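Local structure of hemolysin activator protein CdiB (Acinetobacter baumannii ACICU, 6WIL) at residues 143-148 with 207-212; 183-188 with 211-216; 263-268 with 295-300. The protein probably secretes a contact-dependent growth inhibition toxin across the outer membrane, as a two-partner secretion transporter of the Omp85 superfamily. One frame throughout, in Å; residues are numbered along the deposited sequence.

After an N-terminal segment whose Val6 and Ser10 lie beside contact 3, the chain enters the POTRA region, probably periplasmic, where strand 132-149 supplies one side of contact 1 and, after two helices, strand 185-193 supplies one side of contact 2. Strand 204-213 then returns between them, pairing parallel with 143-148 and antiparallel with 185-188. Both contacts close on this strand and share Leu211 and Gln212; contact 2 opens inside the loop of contact 1 but closes slightly beyond it, so the two overlap rather than nest. Contact 3 opens only after both have closed and joins neighbouring strands of the 16-stranded barrel at their far ends, its centre about 46 Å from that of contact 2.

Contact 1: 143-148 with 207-212; sequences NKIVIQ and LILKLQ
Val146 N donates to Leu207 O at 2.8 Å, and Val146 O in turn accepts Leu209 N at the same distance. Lys144 O to Leu207 N and Gln148 N to Leu209 O extend the alternation to either side, the latter bent to 131° at the hydrogen, where the regular ladder ends. This is a parallel ladder, in which Val146 bonds to the residues flanking its partner Ile208.

Side chains divide between two faces. On one, CD1 of Leu209 lies between two isoleucines, 3.9 Å from CG2 of Ile145 and 3.8 Å from CD1 of Ile147, each isoleucine lying side by side with Leu209. On the other, CD1 of Ile208 comes to 3.7 Å from CB of Val146, and CG2 of Ile208 meets NE2 of Gln148. The extended chain of Gln148, with CG anti to the backbone N (chi1 -179°), runs beside Lys210, whose bent chain brings NZ to OE1 of Gln148 at 3.2 Å. That donor stands above the amide plane, 53° out of it, so the link is probably a modest one at an exposed edge.

The pair sits inside the five-stranded mixed sheet of the POTRA region. Strand 204-213 is flanked on its other side by strand 185-193, whose Met189 and Ile191 touch Leu207, while Phe163 also packs on Leu207 and Ile152 meets Ile147 and Leu211.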
loop_
_atom_site.group_PDB
_atom_site.type_symbol
_atom_site.label_atom_id
_atom_site.label_comp_id
_atom_site.label_asym_id
_atom_site.label_seq_id
_atom_site.Cartn_x
_atom_site.Cartn_y
_atom_site.Cartn_z
ATOM N N ASN A 143 15.658 -24.744 12.126
ATOM C CA ASN A 143 16.695 -25.703 11.782
ATOM C C ASN A 143 17.038 -25.700 10.297
ATOM O O ASN A 143 18.208 -25.524 9.940
ATOM C CB ASN A 143 16.253 -27.095 12.229
ATOM C CG ASN A 143 17.212 -28.186 11.804
ATOM O OD1 ASN A 143 16.794 -29.229 11.325
ATOM N ND2 ASN A 143 18.515 -27.958 12.008
ATOM N N LYS A 144 16.046 -25.886 9.424
ATOM C CA LYS A 144 16.266 -25.882 7.984
ATOM C C LYS A 144 15.100 -25.197 7.285
ATOM O O LYS A 144 13.946 -25.326 7.698
ATOM C CB LYS A 144 16.416 -27.302 7.407
ATOM C CG LYS A 144 17.248 -28.279 8.226
ATOM C CD LYS A 144 17.302 -29.653 7.558
ATOM C CE LYS A 144 15.923 -30.302 7.442
ATOM N NZ LYS A 144 15.982 -31.627 6.747
ATOM N N ILE A 145 15.410 -24.489 6.207
ATOM C CA ILE A 145 14.396 -24.077 5.245
ATOM C C ILE A 145 14.369 -25.132 4.148
ATOM O O ILE A 145 15.389 -25.393 3.504
ATOM C CB ILE A 145 14.687 -22.677 4.682
ATOM C CG1 ILE A 145 14.557 -21.635 5.795
ATOM C CG2 ILE A 145 13.744 -22.351 3.527
ATOM C CD1 ILE A 145 15.651 -20.596 5.790
ATOM N N VAL A 146 13.218 -25.771 3.963
ATOM C CA VAL A 146 13.081 -26.894 3.043
ATOM C C VAL A 146 12.216 -26.451 1.875
ATOM O O VAL A 146 11.038 -26.116 2.054
ATOM C CB VAL A 146 12.483 -28.131 3.735
ATOM C CG1 VAL A 146 12.164 -29.214 2.709
ATOM C CG2 VAL A 146 13.441 -28.666 4.791
ATOM N N ILE A 147 12.798 -26.454 0.678
ATOM C CA ILE A 147 12.065 -26.127 -0.545
ATOM C C ILE A 147 11.584 -27.458 -1.116
ATOM O O ILE A 147 12.250 -28.090 -1.936
ATOM C CB ILE A 147 12.920 -25.341 -1.535
ATOM C CG1 ILE A 147 13.686 -24.227 -0.816
ATOM C CG2 ILE A 147 12.047 -24.755 -2.635
ATOM C CD1 ILE A 147 12.796 -23.222 -0.102
ATOM N N GLN A 148 10.405 -27.891 -0.665
ATOM C CA GLN A 148 9.861 -29.162 -1.131
ATOM C C GLN A 148 9.529 -29.117 -2.616
ATOM O O GLN A 148 9.545 -30.155 -3.290
ATOM C CB GLN A 148 8.620 -29.528 -0.314
ATOM C CG GLN A 148 7.976 -30.854 -0.696
ATOM C CD GLN A 148 6.763 -31.179 0.151
ATOM O OE1 GLN A 148 5.690 -31.484 -0.372
ATOM N NE2 GLN A 148 6.929 -31.125 1.469
ATOM N N LEU A 207 11.020 -25.197 8.201
ATOM C CA LEU A 207 10.137 -24.356 7.403
ATOM C C LEU A 207 9.949 -25.027 6.048
ATOM O O LEU A 207 10.833 -24.977 5.188
ATOM C CB LEU A 207 10.721 -22.956 7.260
ATOM C CG LEU A 207 9.786 -21.931 6.622
ATOM C CD1 LEU A 207 8.546 -21.775 7.474
ATOM C CD2 LEU A 207 10.481 -20.593 6.426
ATOM N N ILE A 208 8.786 -25.642 5.855
ATOM C CA ILE A 208 8.473 -26.365 4.628
ATOM C C ILE A 208 7.803 -25.406 3.653
ATOM O O ILE A 208 6.700 -24.912 3.915
ATOM C CB ILE A 208 7.573 -27.576 4.914
ATOM C CG1 ILE A 208 8.137 -28.397 6.075
ATOM C CG2 ILE A 208 7.424 -28.439 3.668
ATOM C CD1 ILE A 208 9.579 -28.811 5.883
ATOM N N LEU A 209 8.460 -25.155 2.521
ATOM C CA LEU A 209 7.968 -24.238 1.501
ATOM C C LEU A 209 7.652 -24.999 0.220
ATOM O O LEU A 209 8.498 -25.739 -0.291
ATOM C CB LEU A 209 8.997 -23.141 1.211
ATOM C CG LEU A 209 9.175 -22.054 2.270
ATOM C CD1 LEU A 209 10.352 -21.158 1.923
ATOM C CD2 LEU A 209 7.904 -21.242 2.383
ATOM N N LYS A 210 6.438 -24.813 -0.295
ATOM C CA LYS A 210 6.040 -25.311 -1.610
ATOM C C LYS A 210 5.801 -24.108 -2.517
ATOM O O LYS A 210 4.884 -23.314 -2.275
ATOM C CB LYS A 210 4.796 -26.191 -1.518
ATOM C CG LYS A 210 5.083 -27.649 -1.192
ATOM C CD LYS A 210 3.846 -28.514 -1.384
ATOM C CE LYS A 210 2.995 -28.559 -0.130
ATOM N NZ LYS A 210 3.650 -29.367 0.935
ATOM N N LEU A 211 6.621 -23.974 -3.559
ATOM C CA LEU A 211 6.607 -22.808 -4.430
ATOM C C LEU A 211 6.217 -23.201 -5.850
ATOM O O LEU A 211 6.584 -24.276 -6.337
ATOM C CB LEU A 211 7.976 -22.112 -4.446
ATOM C CG LEU A 211 8.587 -21.700 -3.103
ATOM C CD1 LEU A 211 9.974 -21.111 -3.304
ATOM C CD2 LEU A 211 7.690 -20.717 -2.357
ATOM N N GLN A 212 5.475 -22.313 -6.508
ATOM C CA GLN A 212 5.103 -22.465 -7.909
ATOM C C GLN A 212 5.235 -21.103 -8.570
ATOM O O GLN A 212 4.518 -20.167 -8.207
ATOM C CB GLN A 212 3.676 -23.003 -8.048
ATOM C CG GLN A 212 3.042 -22.759 -9.402
ATOM C CD GLN A 212 1.594 -23.201 -9.443
ATOM O OE1 GLN A 212 1.294 -24.388 -9.314
ATOM N NE2 GLN A 212 0.685 -22.245 -9.608
#

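Contact 2: 183-188 with 211-216; sequences RVYAVD and LQALQK
Leu211 packs closely against Tyr185 and Val187, whereas Gln212 and Ala186 meet on the other face, toward the surface. On the tight side, CD1 of Leu211 stands over the centre of the Tyr185 ring, 4.1 Å from the centroid and 9° off the ring normal, a CH-pi contact. CB of Leu211 approaches CD1 of the same ring, also over a face, while the N of Ala213 lies at the ring edge, in its plane. CG of Tyr185 is anti to its carbonyl carbon (chi1 -62°), which sets the root of the ring beside CB of Leu211. The other branch of Leu211, CD2, reaches CG2 of Val187 at 3.7 Å, the two side chains running side by side. Leu214 packs tightly too, at the end next to the barrel: its CG is 3.4 Å from Val184 O, its CD1 3.6 Å from Arg183 O.

The surface side is thinner: CB of Ala186 and CB of Gln212 are 4.3 Å apart, and the amide of Gln212 extends beyond the pair.

Ala186 and Gln212 bond reciprocally through their backbones, with Ala186 N to Gln212 O at 2.8 Å, and Leu214 N reaches Val184 O at 3.0 Å after the strand has ended. The chemistry implies a hairpin held mainly by apolar packing and main-chain bonds; its end meets the barrel through the Arg183-Asp283 salt bridge, bonds to Asn243, whose ND2 donates to the backbone O of Arg183, and side-chain contacts of Val184 and Leu214 with that asparagine.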
loop_
_atom_site.group_PDB
_atom_site.type_symbol
_atom_site.label_atom_id
_atom_site.label_comp_id
_atom_site.label_asym_id
_atom_site.label_seq_id
_atom_site.Cartn_x
_atom_site.Cartn_y
_atom_site.Cartn_z
ATOM N N ARG A 183 5.365 -12.219 -4.245
ATOM C CA ARG A 183 5.421 -11.347 -5.411
ATOM C C ARG A 183 5.712 -12.136 -6.679
ATOM O O ARG A 183 5.224 -11.776 -7.754
ATOM C CB ARG A 183 6.474 -10.259 -5.208
ATOM C CG ARG A 183 6.115 -9.267 -4.123
ATOM C CD ARG A 183 7.190 -8.216 -3.962
ATOM N NE ARG A 183 6.944 -7.371 -2.799
ATOM C CZ ARG A 183 7.610 -6.253 -2.536
ATOM N NH1 ARG A 183 8.561 -5.837 -3.362
ATOM N NH2 ARG A 183 7.320 -5.550 -1.452
ATOM N N VAL A 184 6.484 -13.214 -6.575
ATOM C CA VAL A 184 6.895 -13.987 -7.742
ATOM C C VAL A 184 6.478 -15.448 -7.674
ATOM O O VAL A 184 6.554 -16.140 -8.701
ATOM C CB VAL A 184 8.418 -13.885 -7.976
ATOM C CG1 VAL A 184 8.848 -12.424 -8.058
ATOM C CG2 VAL A 184 9.171 -14.598 -6.880
ATOM N N TYR A 185 6.036 -15.946 -6.519
ATOM C CA TYR A 185 5.609 -17.329 -6.378
ATOM C C TYR A 185 4.201 -17.405 -5.812
ATOM O O TYR A 185 3.742 -16.505 -5.103
ATOM C CB TYR A 185 6.517 -18.136 -5.443
ATOM C CG TYR A 185 7.954 -18.269 -5.872
ATOM C CD1 TYR A 185 8.315 -19.092 -6.934
ATOM C CD2 TYR A 185 8.958 -17.599 -5.187
ATOM C CE1 TYR A 185 9.637 -19.219 -7.317
ATOM C CE2 TYR A 185 10.277 -17.719 -5.561
ATOM C CZ TYR A 185 10.614 -18.528 -6.622
ATOM O OH TYR A 185 11.936 -18.641 -6.979
ATOM N N ALA A 186 3.522 -18.502 -6.134
ATOM C CA ALA A 186 2.453 -19.015 -5.288
ATOM C C ALA A 186 3.108 -19.827 -4.179
ATOM O O ALA A 186 3.856 -20.770 -4.460
ATOM C CB ALA A 186 1.477 -19.870 -6.095
ATOM N N VAL A 187 2.861 -19.453 -2.926
ATOM C CA VAL A 187 3.625 -19.967 -1.795
ATOM C C VAL A 187 2.716 -20.765 -0.872
ATOM O O VAL A 187 1.575 -20.369 -0.608
ATOM C CB VAL A 187 4.317 -18.825 -1.019
ATOM C CG1 VAL A 187 5.093 -19.375 0.166
ATOM C CG2 VAL A 187 5.234 -18.045 -1.938
ATOM N N ASP A 188 3.225 -21.897 -0.392
ATOM C CA ASP A 188 2.623 -22.652 0.700
ATOM C C ASP A 188 3.676 -22.790 1.791
ATOM O O ASP A 188 4.782 -23.276 1.531
ATOM C CB ASP A 188 2.131 -24.023 0.224
ATOM C CG ASP A 188 1.229 -24.713 1.242
ATOM O OD1 ASP A 188 1.706 -25.053 2.348
ATOM O OD2 ASP A 188 0.034 -24.909 0.934
ATOM N N LEU A 211 6.621 -23.974 -3.559
ATOM C CA LEU A 211 6.607 -22.808 -4.430
ATOM C C LEU A 211 6.217 -23.201 -5.850
ATOM O O LEU A 211 6.584 -24.276 -6.337
ATOM C CB LEU A 211 7.976 -22.112 -4.446
ATOM C CG LEU A 211 8.587 -21.700 -3.103
ATOM C CD1 LEU A 211 9.974 -21.111 -3.304
ATOM C CD2 LEU A 211 7.690 -20.717 -2.357
ATOM N N GLN A 212 5.475 -22.313 -6.508
ATOM C CA GLN A 212 5.103 -22.465 -7.909
ATOM C C GLN A 212 5.235 -21.103 -8.570
ATOM O O GLN A 212 4.518 -20.167 -8.207
ATOM C CB GLN A 212 3.676 -23.003 -8.048
ATOM C CG GLN A 212 3.042 -22.759 -9.402
ATOM C CD GLN A 212 1.594 -23.201 -9.443
ATOM O OE1 GLN A 212 1.294 -24.388 -9.314
ATOM N NE2 GLN A 212 0.685 -22.245 -9.608
ATOM N N ALA A 213 6.154 -20.993 -9.526
ATOM C CA ALA A 213 6.440 -19.704 -10.141
ATOM C C ALA A 213 5.205 -19.141 -10.834
ATOM O O ALA A 213 4.432 -19.872 -11.458
ATOM C CB ALA A 213 7.590 -19.841 -11.140
ATOM N N LEU A 214 5.013 -17.831 -10.699
ATOM C CA LEU A 214 3.934 -17.142 -11.387
ATOM C C LEU A 214 4.326 -16.869 -12.835
ATOM O O LEU A 214 5.509 -16.859 -13.191
ATOM C CB LEU A 214 3.592 -15.830 -10.679
ATOM C CG LEU A 214 3.189 -15.925 -9.204
ATOM C CD1 LEU A 214 3.073 -14.538 -8.586
ATOM C CD2 LEU A 214 1.883 -16.691 -9.057
ATOM N N GLN A 215 3.313 -16.650 -13.673
ATOM C CA GLN A 215 3.539 -16.372 -15.088
ATOM C C GLN A 215 4.578 -15.270 -15.264
ATOM O O GLN A 215 4.449 -14.179 -14.701
ATOM C CB GLN A 215 2.220 -15.978 -15.755
ATOM C CG GLN A 215 2.325 -15.651 -17.235
ATOM C CD GLN A 215 0.973 -15.334 -17.841
ATOM O OE1 GLN A 215 -0.045 -15.882 -17.423
ATOM N NE2 GLN A 215 0.956 -14.440 -18.822
ATOM N N LYS A 216 5.620 -15.573 -16.045
ATOM C CA LYS A 216 6.784 -14.691 -16.114
ATOM C C LYS A 216 6.458 -13.371 -16.802
ATOM O O LYS A 216 6.949 -12.315 -16.388
ATOM C CB LYS A 216 7.938 -15.392 -16.832
ATOM C CG LYS A 216 8.363 -16.710 -16.203
ATOM C CD LYS A 216 9.874 -16.797 -16.064
ATOM C CE LYS A 216 10.377 -15.944 -14.904
ATOM N NZ LYS A 216 9.984 -16.508 -13.578
#

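Contact 3: 263-268 with 295-300; sequences FHESLN and QGTVAP
The Gln295 side chain runs alongside the carbonyl oxygens of His264 and Glu265 and can be followed outward from its root. CB leaves the backbone on the same face as Ser266, its antiparallel non-hydrogen-bonded partner, the two CA atoms 4.5 Å apart. CG, anti to the backbone N (chi1 -174°), comes to 3.5 Å from His264 O and 3.8 Å from Glu265 O. CD stays beside His264 O at 3.7 Å. At the tip OE1 and NE2 are both 4.1 Å from that oxygen; NE2 also passes CB of Ser266 and is hydrogen-bonded to the O of Val6, from the N-terminal part of the chain.

Just beyond the paired residues, Gly296 N makes a straight but weak bond to Glu265 O, 3.4 Å long. The Glu265 and Thr297 side chains cross obliquely, OE1 and OG1 staying too far apart to bond. Ser266 OG donates to Asn268 OD1 at 3.0 Å, and Ser10 OG makes weak bonds to both of these atoms.

Two consecutive residues, Glu265 and Ser266, stand opposite the single Asp261, a G1 beta bulge where strand 266-279 begins, Glu265 having positive phi and psi. Such a bulge, at the tight turn joining strands 251-261 and 266-279, is a classic feature of beta hairpins, here in a transmembrane barrel.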
loop_
_atom_site.group_PDB
_atom_site.type_symbol
_atom_site.label_atom_id
_atom_site.label_comp_id
_atom_site.label_asym_id
_atom_site.label_seq_id
_atom_site.Cartn_x
_atom_site.Cartn_y
_atom_site.Cartn_z
ATOM N N PHE A 263 -10.946 17.565 -25.860
ATOM C CA PHE A 263 -11.232 18.721 -25.016
ATOM C C PHE A 263 -10.188 19.814 -25.203
ATOM O O PHE A 263 -10.532 20.995 -25.345
ATOM C CB PHE A 263 -11.310 18.295 -23.550
ATOM C CG PHE A 263 -12.572 17.555 -23.198
ATOM C CD1 PHE A 263 -13.706 18.246 -22.808
ATOM C CD2 PHE A 263 -12.632 16.176 -23.274
ATOM C CE1 PHE A 263 -14.866 17.578 -22.475
ATOM C CE2 PHE A 263 -13.796 15.501 -22.952
ATOM C CZ PHE A 263 -14.912 16.206 -22.554
ATOM N N HIS A 264 -8.906 19.441 -25.209
ATOM C CA HIS A 264 -7.813 20.385 -25.407
ATOM C C HIS A 264 -7.098 20.173 -26.740
ATOM O O HIS A 264 -5.960 20.633 -26.907
ATOM C CB HIS A 264 -6.822 20.301 -24.247
ATOM C CG HIS A 264 -7.393 20.748 -22.936
ATOM N ND1 HIS A 264 -7.605 22.076 -22.629
ATOM C CD2 HIS A 264 -7.799 20.044 -21.851
ATOM C CE1 HIS A 264 -8.119 22.170 -21.415
ATOM N NE2 HIS A 264 -8.249 20.952 -20.921
ATOM N N GLU A 265 -7.758 19.497 -27.690
ATOM C CA GLU A 265 -7.238 19.237 -29.039
ATOM C C GLU A 265 -5.766 18.830 -29.008
ATOM O O GLU A 265 -4.908 19.431 -29.660
ATOM C CB GLU A 265 -7.474 20.449 -29.946
ATOM C CG GLU A 265 -8.951 20.740 -30.192
ATOM C CD GLU A 265 -9.175 22.015 -30.991
ATOM O OE1 GLU A 265 -8.200 22.782 -31.176
ATOM O OE2 GLU A 265 -10.320 22.251 -31.443
ATOM N N SER A 266 -5.485 17.787 -28.234
ATOM C CA SER A 266 -4.130 17.392 -27.888
ATOM C C SER A 266 -3.891 15.921 -28.206
ATOM O O SER A 266 -4.820 15.110 -28.287
ATOM C CB SER A 266 -3.845 17.643 -26.396
ATOM O OG SER A 266 -2.584 17.124 -26.021
ATOM N N LEU A 267 -2.612 15.592 -28.371
ATOM C CA LEU A 267 -2.148 14.234 -28.616
ATOM C C LEU A 267 -1.012 13.955 -27.645
ATOM O O LEU A 267 -0.042 14.716 -27.596
ATOM C CB LEU A 267 -1.685 14.076 -30.067
ATOM C CG LEU A 267 -1.101 12.735 -30.506
ATOM C CD1 LEU A 267 -1.900 12.191 -31.675
ATOM C CD2 LEU A 267 0.364 12.895 -30.880
ATOM N N ASN A 268 -1.133 12.880 -26.866
ATOM C CA ASN A 268 -0.186 12.597 -25.795
ATOM C C ASN A 268 0.317 11.166 -25.883
ATOM O O ASN A 268 -0.452 10.241 -26.158
ATOM C CB ASN A 268 -0.817 12.822 -24.415
ATOM C CG ASN A 268 -1.692 14.055 -24.368
ATOM O OD1 ASN A 268 -1.201 15.179 -24.250
ATOM N ND2 ASN A 268 -3.001 13.851 -24.456
ATOM N N GLN A 295 -0.050 19.854 -29.433
ATOM C CA GLN A 295 -1.318 20.549 -29.265
ATOM C C GLN A 295 -1.482 21.626 -30.328
ATOM O O GLN A 295 -0.543 22.372 -30.623
ATOM C CB GLN A 295 -1.417 21.168 -27.870
ATOM C CG GLN A 295 -2.764 21.775 -27.562
ATOM C CD GLN A 295 -2.818 22.352 -26.169
ATOM O OE1 GLN A 295 -3.223 23.497 -25.975
ATOM N NE2 GLN A 295 -2.407 21.560 -25.185
ATOM N N GLY A 296 -2.686 21.709 -30.884
ATOM C CA GLY A 296 -3.010 22.621 -31.958
ATOM C C GLY A 296 -3.638 21.894 -33.125
ATOM O O GLY A 296 -3.834 20.680 -33.110
ATOM N N THR A 297 -3.961 22.668 -34.159
ATOM C CA THR A 297 -4.548 22.132 -35.382
ATOM C C THR A 297 -3.438 21.893 -36.399
ATOM O O THR A 297 -2.708 22.823 -36.759
ATOM C CB THR A 297 -5.605 23.081 -35.947
ATOM O OG1 THR A 297 -6.690 23.194 -35.018
ATOM C CG2 THR A 297 -6.136 22.550 -37.268
ATOM N N VAL A 298 -3.317 20.644 -36.860
ATOM C CA VAL A 298 -2.216 20.275 -37.744
ATOM C C VAL A 298 -2.353 20.945 -39.106
ATOM O O VAL A 298 -1.348 21.289 -39.739
ATOM C CB VAL A 298 -2.127 18.741 -37.868
ATOM C CG1 VAL A 298 -1.737 18.123 -36.533
ATOM C CG2 VAL A 298 -3.448 18.161 -38.356
ATOM N N ALA A 299 -3.583 21.150 -39.578
ATOM C CA ALA A 299 -3.852 21.799 -40.861
ATOM C C ALA A 299 -4.937 22.844 -40.641
ATOM O O ALA A 299 -6.124 22.589 -40.892
ATOM C CB ALA A 299 -4.263 20.780 -41.926
ATOM N N PRO A 300 -4.568 24.032 -40.174
ATOM C CA PRO A 300 -5.573 25.037 -39.821
ATOM C C PRO A 300 -6.157 25.729 -41.044
ATOM O O PRO A 300 -5.601 25.699 -42.144
ATOM C CB PRO A 300 -4.785 26.026 -38.955
ATOM C CG PRO A 300 -3.397 25.936 -39.486
ATOM C CD PRO A 300 -3.196 24.501 -39.908
#